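Local coordinates for uncharacterized protein (Leptotrichia buccalis, PDB 3T8K), which is of unknown function but folds as a stack of ankyrin-type alpha-hairpin repeats, an architecture that commonly mediates protein-protein binding, at residues I41-L46 against I57-I62; D67-R71 against F100-D106. All coordinates share one frame; numbering follows the deposited sequence.

Contact 1: I41-L46 against I57-I62; sequences ILYDVL and ISMFLI
The hydroxyl OG of Ser-58 hydrogen-bonds to the backbone O of Arg-54, one turn earlier in its own helix, and lies only 3.2 Å from the methyl CG1 of Val-45 on the facing helix. The two helices pair antiparallel, as is usual in the ankyrin-type alpha-hairpin fold: the short axes of helices 41-45 and 57-62 run at 166° and approach to 10.1 Å, with no hydrogen bond between the two segments. Ser-58 can sit in a buried, apolar interface because its hydroxyl is already satisfied within its own helix.

Val-45, Leu-61 and Leu-42 carry most of the rest. With CG1 of Val-45 anti to the backbone N (chi1 178°), its two methyls share Ile-57 CG2, which touches both, but otherwise part: CG1 alone turns to Ser-58 OG, and CG2 alone meets CD1 of Leu-61, at 3.6 Å. The same Leu-61 CD1 is also approached by Ile-41, whose CG2 comes within 3.9 Å as the two side chains cross at nearly a right angle. Leu-42 behaves differently, sliding past Leu-61 in the opposite sense, so that its CD2 lies alongside the leucine, about equally near CB and CD1.

Neighbouring helices continue this core. Tyr-19 and Phe-22 of helix 19-28 pack on Ile-57, and Leu-96 of helix 90-102 packs on Ser-58. Leu-42 finishes the row toward the C-terminal end of helix 57-62, where its second methyl, CD1, stands 4.1 Å from CG1 of Ile-62.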
ATOM      1  N   ILE A  41     -12.100  10.997  -6.356  1.00 25.29           N
ATOM      2  CA  ILE A  41     -12.631   9.706  -5.933  1.00 20.03           C
ATOM      3  C   ILE A  41     -11.859   8.503  -6.519  1.00 23.98           C
ATOM      4  O   ILE A  41     -11.675   7.495  -5.839  1.00 23.00           O
ATOM      5  CB  ILE A  41     -14.154   9.603  -6.270  1.00 23.49           C
ATOM      6  CG1 ILE A  41     -14.746   8.306  -5.714  1.00 29.77           C
ATOM      7  CG2 ILE A  41     -14.373   9.687  -7.784  1.00 24.13           C
ATOM      8  CD1 ILE A  41     -14.715   8.204  -4.212  1.00 31.49           C
ATOM      9  N   LEU A  42     -11.400   8.607  -7.764  1.00 24.30           N
ATOM     10  CA  LEU A  42     -10.657   7.497  -8.390  1.00 24.42           C
ATOM     11  C   LEU A  42      -9.399   7.123  -7.619  1.00 21.13           C
ATOM     12  O   LEU A  42      -8.990   5.956  -7.614  1.00 21.09           O
ATOM     13  CB  LEU A  42     -10.306   7.804  -9.846  1.00 24.62           C
ATOM     14  CG  LEU A  42     -11.472   7.668 -10.811  1.00 29.97           C
ATOM     15  CD1 LEU A  42     -11.118   8.239 -12.175  1.00 28.76           C
ATOM     16  CD2 LEU A  42     -11.908   6.201 -10.906  1.00 29.98           C
ATOM     17  N   TYR A  43      -8.781   8.101  -6.967  1.00 22.08           N
ATOM     18  CA  TYR A  43      -7.625   7.799  -6.133  1.00 26.50           C
ATOM     19  C   TYR A  43      -8.005   6.823  -5.013  1.00 30.38           C
ATOM     20  O   TYR A  43      -7.282   5.869  -4.748  1.00 28.47           O
ATOM     21  CB  TYR A  43      -6.989   9.071  -5.565  1.00 25.88           C
ATOM     22  CG  TYR A  43      -5.543   8.865  -5.155  1.00 23.19           C
ATOM     23  CD1 TYR A  43      -4.502   9.283  -5.975  1.00 28.08           C
ATOM     24  CD2 TYR A  43      -5.225   8.231  -3.968  1.00 27.45           C
ATOM     25  CE1 TYR A  43      -3.171   9.081  -5.612  1.00 30.10           C
ATOM     26  CE2 TYR A  43      -3.896   8.028  -3.591  1.00 32.37           C
ATOM     27  CZ  TYR A  43      -2.878   8.451  -4.417  1.00 32.85           C
ATOM     28  OH  TYR A  43      -1.562   8.241  -4.049  1.00 32.19           O
ATOM     29  N   ASP A  44      -9.149   7.056  -4.368  1.00 25.26           N
ATOM     30  CA  ASP A  44      -9.658   6.138  -3.342  1.00 22.49           C
ATOM     31  C   ASP A  44      -9.997   4.760  -3.913  1.00 26.88           C
ATOM     32  O   ASP A  44      -9.665   3.724  -3.326  1.00 25.61           O
ATOM     33  CB  ASP A  44     -10.914   6.716  -2.681  1.00 24.13           C
ATOM     34  CG  ASP A  44     -10.654   8.035  -1.967  1.00 34.48           C
ATOM     35  OD1 ASP A  44      -9.498   8.292  -1.575  1.00 40.48           O
ATOM     36  OD2 ASP A  44     -11.615   8.813  -1.795  1.00 38.72           O
ATOM     37  N   VAL A  45     -10.679   4.745  -5.056  1.00 18.95           N
ATOM     38  CA  VAL A  45     -11.017   3.487  -5.710  1.00 20.39           C
ATOM     39  C   VAL A  45      -9.786   2.608  -5.942  1.00 23.96           C
ATOM     40  O   VAL A  45      -9.807   1.401  -5.696  1.00 20.76           O
ATOM     41  CB  VAL A  45     -11.671   3.735  -7.064  1.00 20.94           C
ATOM     42  CG1 VAL A  45     -11.978   2.420  -7.757  1.00 22.30           C
ATOM     43  CG2 VAL A  45     -12.961   4.548  -6.880  1.00 21.94           C
ATOM     44  N   LEU A  46      -8.718   3.215  -6.438  1.00 24.13           N
ATOM     45  CA  LEU A  46      -7.541   2.447  -6.814  1.00 23.53           C
ATOM     46  C   LEU A  46      -6.888   1.791  -5.605  1.00 28.27           C
ATOM     47  O   LEU A  46      -6.072   0.870  -5.747  1.00 28.11           O
ATOM     48  CB  LEU A  46      -6.549   3.333  -7.563  1.00 19.25           C
ATOM     49  CG  LEU A  46      -7.093   3.734  -8.932  1.00 24.47           C
ATOM     50  CD1 LEU A  46      -6.292   4.888  -9.521  1.00 23.65           C
ATOM     51  CD2 LEU A  46      -7.128   2.534  -9.872  1.00 25.76           C
ATOM     52  N   ILE A  57     -15.677  -0.671 -10.191  1.00 24.96           N
ATOM     53  CA  ILE A  57     -15.961   0.684  -9.714  1.00 23.53           C
ATOM     54  C   ILE A  57     -15.201   1.717 -10.540  1.00 22.35           C
ATOM     55  O   ILE A  57     -15.713   2.801 -10.825  1.00 25.14           O
ATOM     56  CB  ILE A  57     -15.586   0.853  -8.222  1.00 20.78           C
ATOM     57  CG1 ILE A  57     -16.377  -0.140  -7.368  1.00 27.81           C
ATOM     58  CG2 ILE A  57     -15.816   2.288  -7.767  1.00 27.34           C
ATOM     59  CD1 ILE A  57     -15.927  -0.211  -5.919  1.00 26.64           C
ATOM     60  N   SER A  58     -13.963   1.386 -10.915  1.00 23.96           N
ATOM     61  CA  SER A  58     -13.163   2.317 -11.699  1.00 25.78           C
ATOM     62  C   SER A  58     -13.806   2.564 -13.052  1.00 28.95           C
ATOM     63  O   SER A  58     -13.939   3.710 -13.486  1.00 26.31           O
ATOM     64  CB  SER A  58     -11.735   1.794 -11.899  1.00 27.32           C
ATOM     65  OG  SER A  58     -10.955   1.987 -10.734  1.00 27.42           O
HETATM   66  N   MSE A  59     -14.186   1.479 -13.719  1.00 30.45           N
HETATM   67  CA  MSE A  59     -14.824   1.572 -15.031  1.00 35.41           C
HETATM   68  C   MSE A  59     -16.151   2.311 -14.968  1.00 34.89           C
HETATM   69  O   MSE A  59     -16.490   3.080 -15.867  1.00 33.93           O
HETATM   70  CB  MSE A  59     -15.023   0.184 -15.626  1.00 41.98           C
HETATM   71  CG  MSE A  59     -13.719  -0.550 -15.879  1.00 42.09           C
HETATM   72 SE   MSE A  59     -12.646   0.244 -17.324  1.00 55.53          SE
HETATM   73  CE  MSE A  59     -12.123   1.945 -16.548  1.00 64.07           C
ATOM     74  N   PHE A  60     -16.903   2.074 -13.901  1.00 29.99           N
ATOM     75  CA  PHE A  60     -18.178   2.754 -13.722  1.00 31.25           C
ATOM     76  C   PHE A  60     -17.968   4.266 -13.651  1.00 31.34           C
ATOM     77  O   PHE A  60     -18.621   5.027 -14.367  1.00 32.73           O
ATOM     78  CB  PHE A  60     -18.878   2.242 -12.467  1.00 28.30           C
ATOM     79  CG  PHE A  60     -20.125   3.015 -12.104  1.00 26.90           C
ATOM     80  CD1 PHE A  60     -21.362   2.628 -12.591  1.00 35.16           C
ATOM     81  CD2 PHE A  60     -20.052   4.124 -11.282  1.00 27.06           C
ATOM     82  CE1 PHE A  60     -22.515   3.333 -12.259  1.00 33.95           C
ATOM     83  CE2 PHE A  60     -21.198   4.838 -10.942  1.00 29.81           C
ATOM     84  CZ  PHE A  60     -22.432   4.441 -11.436  1.00 31.75           C
ATOM     85  N   LEU A  61     -17.044   4.693 -12.796  1.00 28.57           N
ATOM     86  CA  LEU A  61     -16.759   6.115 -12.603  1.00 28.52           C
ATOM     87  C   LEU A  61     -16.151   6.766 -13.828  1.00 27.36           C
ATOM     88  O   LEU A  61     -16.538   7.866 -14.205  1.00 31.02           O
ATOM     89  CB  LEU A  61     -15.828   6.326 -11.407  1.00 26.25           C
ATOM     90  CG  LEU A  61     -16.513   6.099 -10.059  1.00 27.48           C
ATOM     91  CD1 LEU A  61     -15.506   6.120  -8.927  1.00 23.40           C
ATOM     92  CD2 LEU A  61     -17.607   7.137  -9.838  1.00 28.02           C
ATOM     93  N   ILE A  62     -15.170   6.101 -14.434  1.00 23.25           N
ATOM     94  CA  ILE A  62     -14.591   6.626 -15.659  1.00 29.99           C
ATOM     95  C   ILE A  62     -15.661   6.841 -16.728  1.00 30.71           C
ATOM     96  O   ILE A  62     -15.681   7.875 -17.396  1.00 32.98           O
ATOM     97  CB  ILE A  62     -13.465   5.725 -16.199  1.00 27.48           C
ATOM     98  CG1 ILE A  62     -12.270   5.790 -15.251  1.00 28.34           C
ATOM     99  CG2 ILE A  62     -13.052   6.168 -17.598  1.00 31.24           C
ATOM    100  CD1 ILE A  62     -11.182   4.813 -15.585  1.00 32.72           C
TER

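Contact 2: D67-R71 against F100-D106; sequences DIKSR and FLEKGAD
Ile-68 enters this contact with its CB directed at segment 100-106, and the carbons beyond it reach Ala-105, Lys-103 and Phe-100. The setting is the loop after helix 51-63 in an ankyrin-type fold, packed against the end of helix 90-102. That helix ends here in a Schellman motif, with Gly-104 at C-prime in positive phi, Ala-105 N bonded to Phe-100 O and Gly-104 N to Leu-101 O; Gly-104, Ala-105 and Asp-106 make up the Gly-Ala-Asp sequence familiar at this point in ankyrin repeats.

From CB of Ile-68 the methyl CG2 branches to Ala-105 CB, 3.8 Å away. CG1, placed anti to the carbonyl carbon (chi1 -68°), passes CD of Lys-103. At the tip, CD1 comes obliquely to the Phe-100 ring, 3.9 Å from CE1. Ile-62 packs on Ile-68, Phe-100 and Lys-103 alike, tying this apolar patch to helix 51-63.

Lys-69 is more exposed and extends its straight chain along the turn. Its CE reaches 3.3 Å from the carbonyl O of Lys-103 and 3.8 Å from CA of Gly-104, where no side chain stands between them. The backbone N of Lys-69 is held by OD1 of Asp-67 in an Asx turn, the donor lying above the carboxylate plane.

The outer end of the contact is ionic. Asp-106 uses both oxygens: OD1 is hydrogen-bonded to Thr-108 OG1, and OD2 faces Arg-71. The guanidinium and carboxylate planes are 39° apart, and OD2 lies at the guanidinium edge. Their salt bridge contains a weak hydrogen bond, Arg-71 NH2 to Asp-106 OD2 at 3.0 Å, bent to 131°.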
ATOM      1  N   ASP A  67     -13.027  12.490 -12.793  1.00 36.13           N
ATOM      2  CA  ASP A  67     -11.795  13.201 -13.117  1.00 33.11           C
ATOM      3  C   ASP A  67     -10.602  12.252 -13.209  1.00 37.33           C
ATOM      4  O   ASP A  67     -10.301  11.527 -12.260  1.00 38.10           O
ATOM      5  CB  ASP A  67     -11.512  14.284 -12.076  1.00 34.31           C
ATOM      6  CG  ASP A  67     -10.333  15.167 -12.454  1.00 47.56           C
ATOM      7  OD1 ASP A  67      -9.906  15.128 -13.634  1.00 45.90           O
ATOM      8  OD2 ASP A  67      -9.837  15.904 -11.571  1.00 52.81           O
ATOM      9  N   ILE A  68      -9.925  12.287 -14.352  1.00 34.97           N
ATOM     10  CA  ILE A  68      -8.818  11.378 -14.655  1.00 33.41           C
ATOM     11  C   ILE A  68      -7.470  12.069 -14.476  1.00 35.86           C
ATOM     12  O   ILE A  68      -6.441  11.419 -14.273  1.00 31.14           O
ATOM     13  CB  ILE A  68      -8.924  10.866 -16.112  1.00 32.28           C
ATOM     14  CG1 ILE A  68     -10.141   9.958 -16.275  1.00 40.50           C
ATOM     15  CG2 ILE A  68      -7.662  10.127 -16.528  1.00 37.19           C
ATOM     16  CD1 ILE A  68     -10.054   8.686 -15.463  1.00 44.01           C
ATOM     17  N   LYS A  69      -7.488  13.396 -14.545  1.00 38.61           N
ATOM     18  CA  LYS A  69      -6.265  14.189 -14.546  1.00 38.04           C
ATOM     19  C   LYS A  69      -5.977  14.817 -13.185  1.00 35.54           C
ATOM     20  O   LYS A  69      -5.162  15.729 -13.071  1.00 39.31           O
ATOM     21  CB  LYS A  69      -6.365  15.282 -15.612  1.00 34.89           C
ATOM     22  CG  LYS A  69      -6.557  14.756 -17.021  1.00 40.98           C
ATOM     23  CD  LYS A  69      -6.598  15.902 -18.016  1.00 52.15           C
ATOM     24  CE  LYS A  69      -6.826  15.403 -19.428  1.00 60.43           C
ATOM     25  NZ  LYS A  69      -6.864  16.523 -20.411  1.00 66.82           N
ATOM     26  N   SER A  70      -6.645  14.319 -12.155  1.00 38.23           N
ATOM     27  CA  SER A  70      -6.526  14.888 -10.820  1.00 44.85           C
ATOM     28  C   SER A  70      -5.209  14.520 -10.147  1.00 40.54           C
ATOM     29  O   SER A  70      -4.598  13.492 -10.464  1.00 40.98           O
ATOM     30  CB  SER A  70      -7.692  14.428  -9.949  1.00 57.35           C
ATOM     31  OG  SER A  70      -7.782  13.012  -9.948  1.00 64.31           O
ATOM     32  N   ARG A  71      -4.780  15.362  -9.213  1.00 31.08           N
ATOM     33  CA  ARG A  71      -3.552  15.108  -8.478  1.00 38.58           C
ATOM     34  C   ARG A  71      -3.736  15.373  -7.001  1.00 37.29           C
ATOM     35  O   ARG A  71      -4.541  16.214  -6.605  1.00 37.68           O
ATOM     36  CB  ARG A  71      -2.418  15.964  -9.026  1.00 37.85           C
ATOM     37  CG  ARG A  71      -2.107  15.672 -10.476  1.00 43.43           C
ATOM     38  CD  ARG A  71      -0.841  16.362 -10.903  1.00 40.74           C
ATOM     39  NE  ARG A  71      -0.583  16.183 -12.323  1.00 40.63           N
ATOM     40  CZ  ARG A  71       0.632  16.178 -12.855  1.00 43.29           C
ATOM     41  NH1 ARG A  71       1.695  16.318 -12.074  1.00 46.62           N
ATOM     42  NH2 ARG A  71       0.783  16.012 -14.161  1.00 41.44           N
ATOM     43  N   PHE A 100      -6.423   5.493 -18.766  1.00 26.75           N
ATOM     44  CA  PHE A 100      -5.914   6.723 -18.170  1.00 23.73           C
ATOM     45  C   PHE A 100      -5.076   7.501 -19.182  1.00 28.84           C
ATOM     46  O   PHE A 100      -5.167   8.727 -19.259  1.00 28.96           O
ATOM     47  CB  PHE A 100      -5.075   6.449 -16.922  1.00 19.71           C
ATOM     48  CG  PHE A 100      -5.864   5.958 -15.746  1.00 24.78           C
ATOM     49  CD1 PHE A 100      -7.245   5.987 -15.748  1.00 28.93           C
ATOM     50  CD2 PHE A 100      -5.214   5.480 -14.622  1.00 26.13           C
ATOM     51  CE1 PHE A 100      -7.971   5.539 -14.648  1.00 31.22           C
ATOM     52  CE2 PHE A 100      -5.935   5.031 -13.520  1.00 27.63           C
ATOM     53  CZ  PHE A 100      -7.309   5.053 -13.539  1.00 29.84           C
ATOM     54  N   LEU A 101      -4.239   6.792 -19.941  1.00 27.95           N
ATOM     55  CA  LEU A 101      -3.411   7.438 -20.950  1.00 27.72           C
ATOM     56  C   LEU A 101      -4.262   8.054 -22.055  1.00 29.81           C
ATOM     57  O   LEU A 101      -4.006   9.174 -22.496  1.00 30.88           O
ATOM     58  CB  LEU A 101      -2.398   6.454 -21.546  1.00 26.69           C
ATOM     59  CG  LEU A 101      -1.290   6.000 -20.595  1.00 24.79           C
ATOM     60  CD1 LEU A 101      -0.385   4.941 -21.242  1.00 26.01           C
ATOM     61  CD2 LEU A 101      -0.453   7.185 -20.140  1.00 28.68           C
ATOM     62  N   GLU A 102      -5.273   7.317 -22.506  1.00 30.49           N
ATOM     63  CA  GLU A 102      -6.139   7.794 -23.573  1.00 31.80           C
ATOM     64  C   GLU A 102      -6.901   9.036 -23.136  1.00 34.02           C
ATOM     65  O   GLU A 102      -7.208   9.903 -23.952  1.00 35.23           O
ATOM     66  CB  GLU A 102      -7.111   6.696 -24.017  1.00 34.71           C
ATOM     67  CG  GLU A 102      -6.424   5.536 -24.720  1.00 45.19           C
ATOM     68  CD  GLU A 102      -7.346   4.356 -24.964  1.00 54.01           C
ATOM     69  OE1 GLU A 102      -8.407   4.279 -24.306  1.00 53.88           O
ATOM     70  OE2 GLU A 102      -7.001   3.503 -25.814  1.00 58.60           O
ATOM     71  N   LYS A 103      -7.199   9.117 -21.844  1.00 30.24           N
ATOM     72  CA  LYS A 103      -7.982  10.228 -21.322  1.00 34.15           C
ATOM     73  C   LYS A 103      -7.114  11.336 -20.738  1.00 33.09           C
ATOM     74  O   LYS A 103      -7.613  12.222 -20.050  1.00 34.83           O
ATOM     75  CB  LYS A 103      -9.033   9.735 -20.323  1.00 36.27           C
ATOM     76  CG  LYS A 103     -10.122   8.905 -20.992  1.00 45.51           C
ATOM     77  CD  LYS A 103     -11.317   8.680 -20.080  1.00 48.33           C
ATOM     78  CE  LYS A 103     -12.442   7.963 -20.821  1.00 54.17           C
ATOM     79  NZ  LYS A 103     -13.063   8.803 -21.892  1.00 56.72           N
ATOM     80  N   GLY A 104      -5.813  11.274 -21.014  1.00 33.85           N
ATOM     81  CA  GLY A 104      -4.924  12.392 -20.753  1.00 37.01           C
ATOM     82  C   GLY A 104      -4.184  12.442 -19.425  1.00 37.38           C
ATOM     83  O   GLY A 104      -3.553  13.450 -19.113  1.00 38.05           O
ATOM     84  N   ALA A 105      -4.245  11.376 -18.634  1.00 30.84           N
ATOM     85  CA  ALA A 105      -3.483  11.367 -17.395  1.00 27.33           C
ATOM     86  C   ALA A 105      -1.990  11.357 -17.736  1.00 28.26           C
ATOM     87  O   ALA A 105      -1.590  10.868 -18.798  1.00 27.13           O
ATOM     88  CB  ALA A 105      -3.855  10.176 -16.532  1.00 30.25           C
ATOM     89  N   ASP A 106      -1.180  11.905 -16.837  1.00 29.77           N
ATOM     90  CA  ASP A 106       0.252  12.091 -17.088  1.00 30.22           C
ATOM     91  C   ASP A 106       1.114  11.058 -16.365  1.00 21.74           C
ATOM     92  O   ASP A 106       1.256  11.093 -15.140  1.00 24.51           O
ATOM     93  CB  ASP A 106       0.662  13.504 -16.665  1.00 36.57           C
ATOM     94  CG  ASP A 106       2.152  13.747 -16.796  1.00 41.70           C
ATOM     95  OD1 ASP A 106       2.805  13.070 -17.622  1.00 40.77           O
ATOM     96  OD2 ASP A 106       2.664  14.628 -16.077  1.00 44.66           O
TER

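How the contacts relate
Contacts 1 and 2 follow one another along the chain, with centres about 12 Å apart, and illustrate how repeat proteins extend a core: the apolar face of the 41-46/57-62 pair is continued to helix 90-102 through the loop that follows helix 51-63. Leu-42 and Ile-62, at the edge of contact 1, meet the loop of contact 2. Leu-42 CD1 lies 3.5 Å from Ile-68 CD1, and Ile-62 CG1 lies 3.7 Å from that same methyl. Ile-62 CD1 also reaches directly to Phe-100 CE1, at 3.4 Å. One apolar layer thus runs from 41-46 through 57-62 to 100-106, with Lys-69 and the Arg-71 to Asp-106 salt bridge at its more exposed side. No ligand or active site is known near either contact.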